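Flavin-dependent thymidylate synthase (Thermus thermophilus, PDB 6J61) catalyses the reductive methylation of dUMP to dTMP, using methylenetetrahydrofolate as methyl donor and FAD with NADPH for the reducing steps. Local coordinates at the interface of chains A and B. Sequence-based numbering; all coordinates share one arbitrary frame. Chains: chain A/B, Flavin-dependent thymidylate synthase.

Contact 1 and contact 2 lie about 19 Å apart, measured between the centres of their C-alpha atoms, on one two-fold symmetric interface of the ThyX homotetramer. They overlap by symmetry. A:Met63, B:Lys67, B:Asn89 and B:Tyr169 of contact 1 return in contact 2 as B:Met63, A:Lys67, A:Asn89 and A:Tyr169. Contact 1 adds the end of helix 24-32 in chain A. Contact 2 adds A:Ser87, A:Lys171 and B:Met21. Each tetramer FAD site draws on three subunits, so such pairing of chains probably supports cofactor binding.

Contact 1: the interface of chains A and B. Residues chain A 29-30, 33-34, 63; chain B 18, 67, 89, 169-170.
A bend at chi3 of B:Lys67 (-55°) turns its side-chain amine NZ to the backbone carbonyl O of A:Met63, between subunits of this ThyX-family enzyme. NZ of B:Lys67 donates a hydrogen bond of 2.9 Å to that O of A:Met63. The donor is tilted somewhat out of the carbonyl plane. A bend at chi2 of A:Met63 (-45°) lays its SD and CE along B:Lys67 and towards B:Tyr169. The two side chains cross obliquely, with SD of A:Met63 4.0 Å from CD of B:Lys67. The methyl CE of A:Met63 continues to the base of the neighbouring tyrosine, 3.8 Å from CB of B:Tyr169.

B:Tyr169 reaches across to the end of helix 24-32 of chain A. Its phenol OH donates a hydrogen bond to the backbone O of A:Ser34, at 2.7 Å. This acceptor lies in the ring plane, at the ring edge. The C=O...donor angle of 130° shows a bent approach. A:Ala30 covers a ring face, with its CA 4.0 Å from the ring centroid in a CH-pi contact. A:Val33 slides past the ring in the opposite direction, and its CG1 is 3.8 Å from CD1 of B:Tyr169. The A:Gln29 side chain crosses the ring at about a right angle. Its amide end then meets B:Val18 tip to tip, with OE1 3.5 Å from CG1 of B:Val18.

An alanine in place of B:Tyr169 would probably leave the A:Ser34 carbonyl without its phenol donor and open a gap against A:Ala30 and A:Val33.

B:Asn89, from the ThyX motif, also meets chain A. Its side-chain oxygen OD1 faces the methyl CG2 of A:Val33 at 3.9 Å.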
# COMPACT_ATOMS: atom_id res chain seq x y z
N GLN A 29 -1.54 -17.29 16.79
CA GLN A 29 -0.37 -18.03 16.32
C GLN A 29 0.71 -17.06 15.80
O GLN A 29 1.88 -17.14 16.20
CB GLN A 29 -0.80 -18.99 15.20
CG GLN A 29 0.35 -19.55 14.38
CD GLN A 29 -0.12 -20.38 13.20
OE1 GLN A 29 -0.91 -19.92 12.38
NE2 GLN A 29 0.36 -21.61 13.12
N ALA A 30 0.32 -16.16 14.90
CA ALA A 30 1.25 -15.18 14.34
C ALA A 30 1.78 -14.26 15.44
O ALA A 30 2.94 -13.87 15.43
CB ALA A 30 0.56 -14.36 13.26
N VAL A 33 4.41 -16.00 16.99
CA VAL A 33 5.44 -16.44 16.04
C VAL A 33 5.82 -17.87 16.39
O VAL A 33 6.98 -18.18 16.64
CB VAL A 33 6.69 -15.55 16.12
CG1 VAL A 33 7.59 -15.80 14.91
CG2 VAL A 33 6.29 -14.10 16.21
N SER A 34 4.82 -18.74 16.41
CA SER A 34 4.99 -20.13 16.78
C SER A 34 5.52 -21.07 15.71
O SER A 34 5.33 -20.84 14.51
CB SER A 34 3.66 -20.68 17.30
OG SER A 34 3.79 -22.01 17.75
N MET A 63 -2.83 -11.53 9.42
CA MET A 63 -2.52 -12.91 9.06
C MET A 63 -3.77 -13.70 8.71
O MET A 63 -3.68 -14.89 8.40
CB MET A 63 -1.75 -13.62 10.17
CG MET A 63 -0.34 -13.08 10.40
SD MET A 63 0.56 -12.80 8.86
CE MET A 63 2.06 -12.01 9.41
N VAL B 18 3.30 -21.79 6.69
CA VAL B 18 2.29 -21.88 7.73
C VAL B 18 0.90 -22.09 7.14
O VAL B 18 0.11 -22.87 7.67
CB VAL B 18 2.23 -20.61 8.59
CG1 VAL B 18 1.15 -20.75 9.67
CG2 VAL B 18 3.58 -20.34 9.22
N LYS B 67 1.70 -17.69 3.53
CA LYS B 67 2.13 -17.15 4.82
C LYS B 67 3.26 -18.08 5.31
O LYS B 67 3.05 -19.28 5.50
CB LYS B 67 0.95 -17.15 5.80
CG LYS B 67 1.14 -16.26 7.02
CD LYS B 67 0.27 -16.70 8.21
CE LYS B 67 -1.21 -16.78 7.87
NZ LYS B 67 -2.04 -17.23 9.03
N ASN B 89 5.14 -10.01 11.29
CA ASN B 89 5.08 -9.91 12.74
C ASN B 89 6.32 -10.62 13.24
O ASN B 89 6.44 -11.83 13.12
CB ASN B 89 3.83 -10.59 13.30
CG ASN B 89 3.63 -10.26 14.78
OD1 ASN B 89 4.35 -10.75 15.65
ND2 ASN B 89 2.66 -9.41 15.05
N TYR B 169 6.83 -13.90 11.03
CA TYR B 169 5.82 -14.46 10.14
C TYR B 169 5.77 -13.48 8.96
O TYR B 169 5.92 -12.27 9.14
CB TYR B 169 4.47 -14.54 10.83
CG TYR B 169 4.17 -15.88 11.46
CD1 TYR B 169 5.15 -16.58 12.16
CD2 TYR B 169 2.89 -16.43 11.37
CE1 TYR B 169 4.86 -17.80 12.76
CE2 TYR B 169 2.59 -17.64 11.97
CZ TYR B 169 3.58 -18.33 12.66
OH TYR B 169 3.28 -19.53 13.26
N TRP B 170 5.56 -14.01 7.76
CA TRP B 170 5.52 -13.22 6.54
C TRP B 170 4.41 -13.68 5.61
O TRP B 170 4.49 -14.76 5.02
CB TRP B 170 6.88 -13.32 5.83
CG TRP B 170 6.93 -12.72 4.44
CD1 TRP B 170 6.61 -13.34 3.26
CD2 TRP B 170 7.38 -11.41 4.09
NE1 TRP B 170 6.84 -12.49 2.20
CE2 TRP B 170 7.31 -11.30 2.68
CE3 TRP B 170 7.84 -10.31 4.83
CZ2 TRP B 170 7.68 -10.14 2.00
CZ3 TRP B 170 8.21 -9.16 4.15
CH2 TRP B 170 8.13 -9.08 2.75

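Contact 2: the interface of chains A and B. Residues chain A 67, 87-89, 169, 171; chain B 21, 62-63, 65.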
# COMPACT_ATOMS: atom_id res chain seq x y z
N LYS A 67 -11.91 -13.59 1.18
CA LYS A 67 -12.08 -13.35 -0.25
C LYS A 67 -13.57 -13.50 -0.57
O LYS A 67 -14.14 -14.56 -0.37
CB LYS A 67 -11.24 -14.34 -1.05
CG LYS A 67 -11.29 -14.14 -2.55
CD LYS A 67 -10.07 -14.73 -3.27
CE LYS A 67 -9.95 -16.25 -3.10
NZ LYS A 67 -8.84 -16.82 -3.93
N SER A 87 -7.54 -6.41 -2.79
CA SER A 87 -7.27 -6.91 -4.13
C SER A 87 -8.65 -7.15 -4.75
O SER A 87 -9.48 -7.87 -4.19
CB SER A 87 -6.46 -8.21 -4.07
OG SER A 87 -5.16 -7.98 -3.54
N VAL A 88 -8.91 -6.52 -5.88
CA VAL A 88 -10.21 -6.67 -6.51
C VAL A 88 -10.08 -7.07 -7.96
O VAL A 88 -9.07 -6.76 -8.60
CB VAL A 88 -11.02 -5.34 -6.41
CG1 VAL A 88 -10.09 -4.16 -6.45
CG2 VAL A 88 -11.98 -5.22 -7.59
N ASN A 89 -11.08 -7.80 -8.46
CA ASN A 89 -11.14 -8.18 -9.86
C ASN A 89 -12.59 -8.09 -10.27
O ASN A 89 -13.45 -8.80 -9.76
CB ASN A 89 -10.62 -9.59 -10.12
CG ASN A 89 -10.32 -9.81 -11.60
OD1 ASN A 89 -11.22 -10.05 -12.41
ND2 ASN A 89 -9.05 -9.67 -11.97
N TYR A 169 -14.48 -9.85 -7.22
CA TYR A 169 -13.89 -10.63 -6.15
C TYR A 169 -13.18 -9.61 -5.27
O TYR A 169 -12.42 -8.78 -5.76
CB TYR A 169 -12.88 -11.63 -6.71
CG TYR A 169 -13.45 -13.01 -6.94
CD1 TYR A 169 -14.72 -13.17 -7.49
CD2 TYR A 169 -12.72 -14.15 -6.60
CE1 TYR A 169 -15.26 -14.43 -7.70
CE2 TYR A 169 -13.25 -15.43 -6.81
CZ TYR A 169 -14.52 -15.56 -7.36
OH TYR A 169 -15.06 -16.82 -7.57
N LYS A 171 -10.68 -9.33 -2.06
CA LYS A 171 -9.74 -10.03 -1.17
C LYS A 171 -9.13 -9.04 -0.19
O LYS A 171 -8.47 -8.08 -0.59
CB LYS A 171 -8.62 -10.68 -1.99
CG LYS A 171 -7.79 -11.67 -1.19
CD LYS A 171 -6.56 -11.04 -0.54
CE LYS A 171 -5.44 -10.85 -1.53
NZ LYS A 171 -4.31 -10.06 -0.98
N MET B 21 -3.73 -19.79 0.73
CA MET B 21 -5.10 -19.57 0.30
C MET B 21 -5.13 -19.62 -1.22
O MET B 21 -4.60 -18.73 -1.90
CB MET B 21 -5.60 -18.21 0.81
CG MET B 21 -7.04 -17.86 0.39
SD MET B 21 -7.61 -16.22 0.91
CE MET B 21 -7.60 -15.37 -0.61
N GLU B 62 -3.24 -11.94 -7.35
CA GLU B 62 -3.30 -11.42 -5.97
C GLU B 62 -4.33 -12.19 -5.14
O GLU B 62 -4.38 -12.06 -3.92
CB GLU B 62 -3.67 -9.93 -5.95
CG GLU B 62 -2.68 -9.02 -6.62
CD GLU B 62 -3.02 -7.56 -6.43
OE1 GLU B 62 -4.22 -7.20 -6.52
OE2 GLU B 62 -2.10 -6.76 -6.19
N MET B 63 -5.14 -13.00 -5.81
CA MET B 63 -6.15 -13.79 -5.12
C MET B 63 -5.58 -15.07 -4.49
O MET B 63 -6.33 -15.86 -3.94
CB MET B 63 -7.28 -14.15 -6.09
CG MET B 63 -8.04 -12.95 -6.63
SD MET B 63 -8.76 -11.96 -5.31
CE MET B 63 -9.17 -10.44 -6.17
N VAL B 65 -2.65 -16.44 -1.76
CA VAL B 65 -1.77 -15.98 -0.68
C VAL B 65 -1.01 -17.05 0.13
O VAL B 65 -1.57 -18.07 0.51
CB VAL B 65 -2.57 -15.10 0.33
CG1 VAL B 65 -1.69 -14.70 1.50
CG2 VAL B 65 -3.13 -13.88 -0.36
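The side-chain amine NZ of A:Lys67 donates a 2.7 Å hydrogen bond to the backbone O of B:Met63. The C=O...donor angle is 143°, and the donor is tilted slightly from the carbonyl plane. The lysine chain is bent at chi3 (62°), and its carbons also meet two methionines. The methyl CE at the tip of B:Met21 lies 3.5 Å from CE of A:Lys67. SD of B:Met63 lies 3.7 Å from CD of A:Lys67.

The B:Met63 side chain runs slantwise to A:Lys67 and is bent at chi2 (-58°). Its SD also touches A:Lys171, at 3.6 Å from CB. Its methyl CE points at the strand 87-90 backbone, 3.3 Å from the backbone O of A:Ser87 and close to CA of A:Val88. CB of A:Tyr169 also borders this methyl. The methionine side chain thus lies among A:Lys67, A:Ser87, A:Val88, A:Tyr169 and A:Lys171, mostly by apolar contact.

A:Ser87 makes a more tentative polar link. Its hydroxyl OG forms a weak hydrogen bond of 3.2 Å to the carboxylate OE1 of B:Glu62. NZ of A:Lys171 gives the same hydroxyl another weak bond. A:Lys171 and B:Glu62 do not form a salt bridge, as NZ of A:Lys171 is 6.2 Å from OE1 of B:Glu62. Their opposite charges may still attract each other at that distance. CE of A:Lys171 lies 4.0 Å from the methyl CG2 of B:Val65.

The chain A residues come from strands 65-73, 87-90 and 165-173, the middle one within the ThyX motif. They receive the end of the short helix 59-62 of chain B and its following residue, flanked by B:Met21 at the end of strand 13-21 and B:Val65 at the start of strand 65-73.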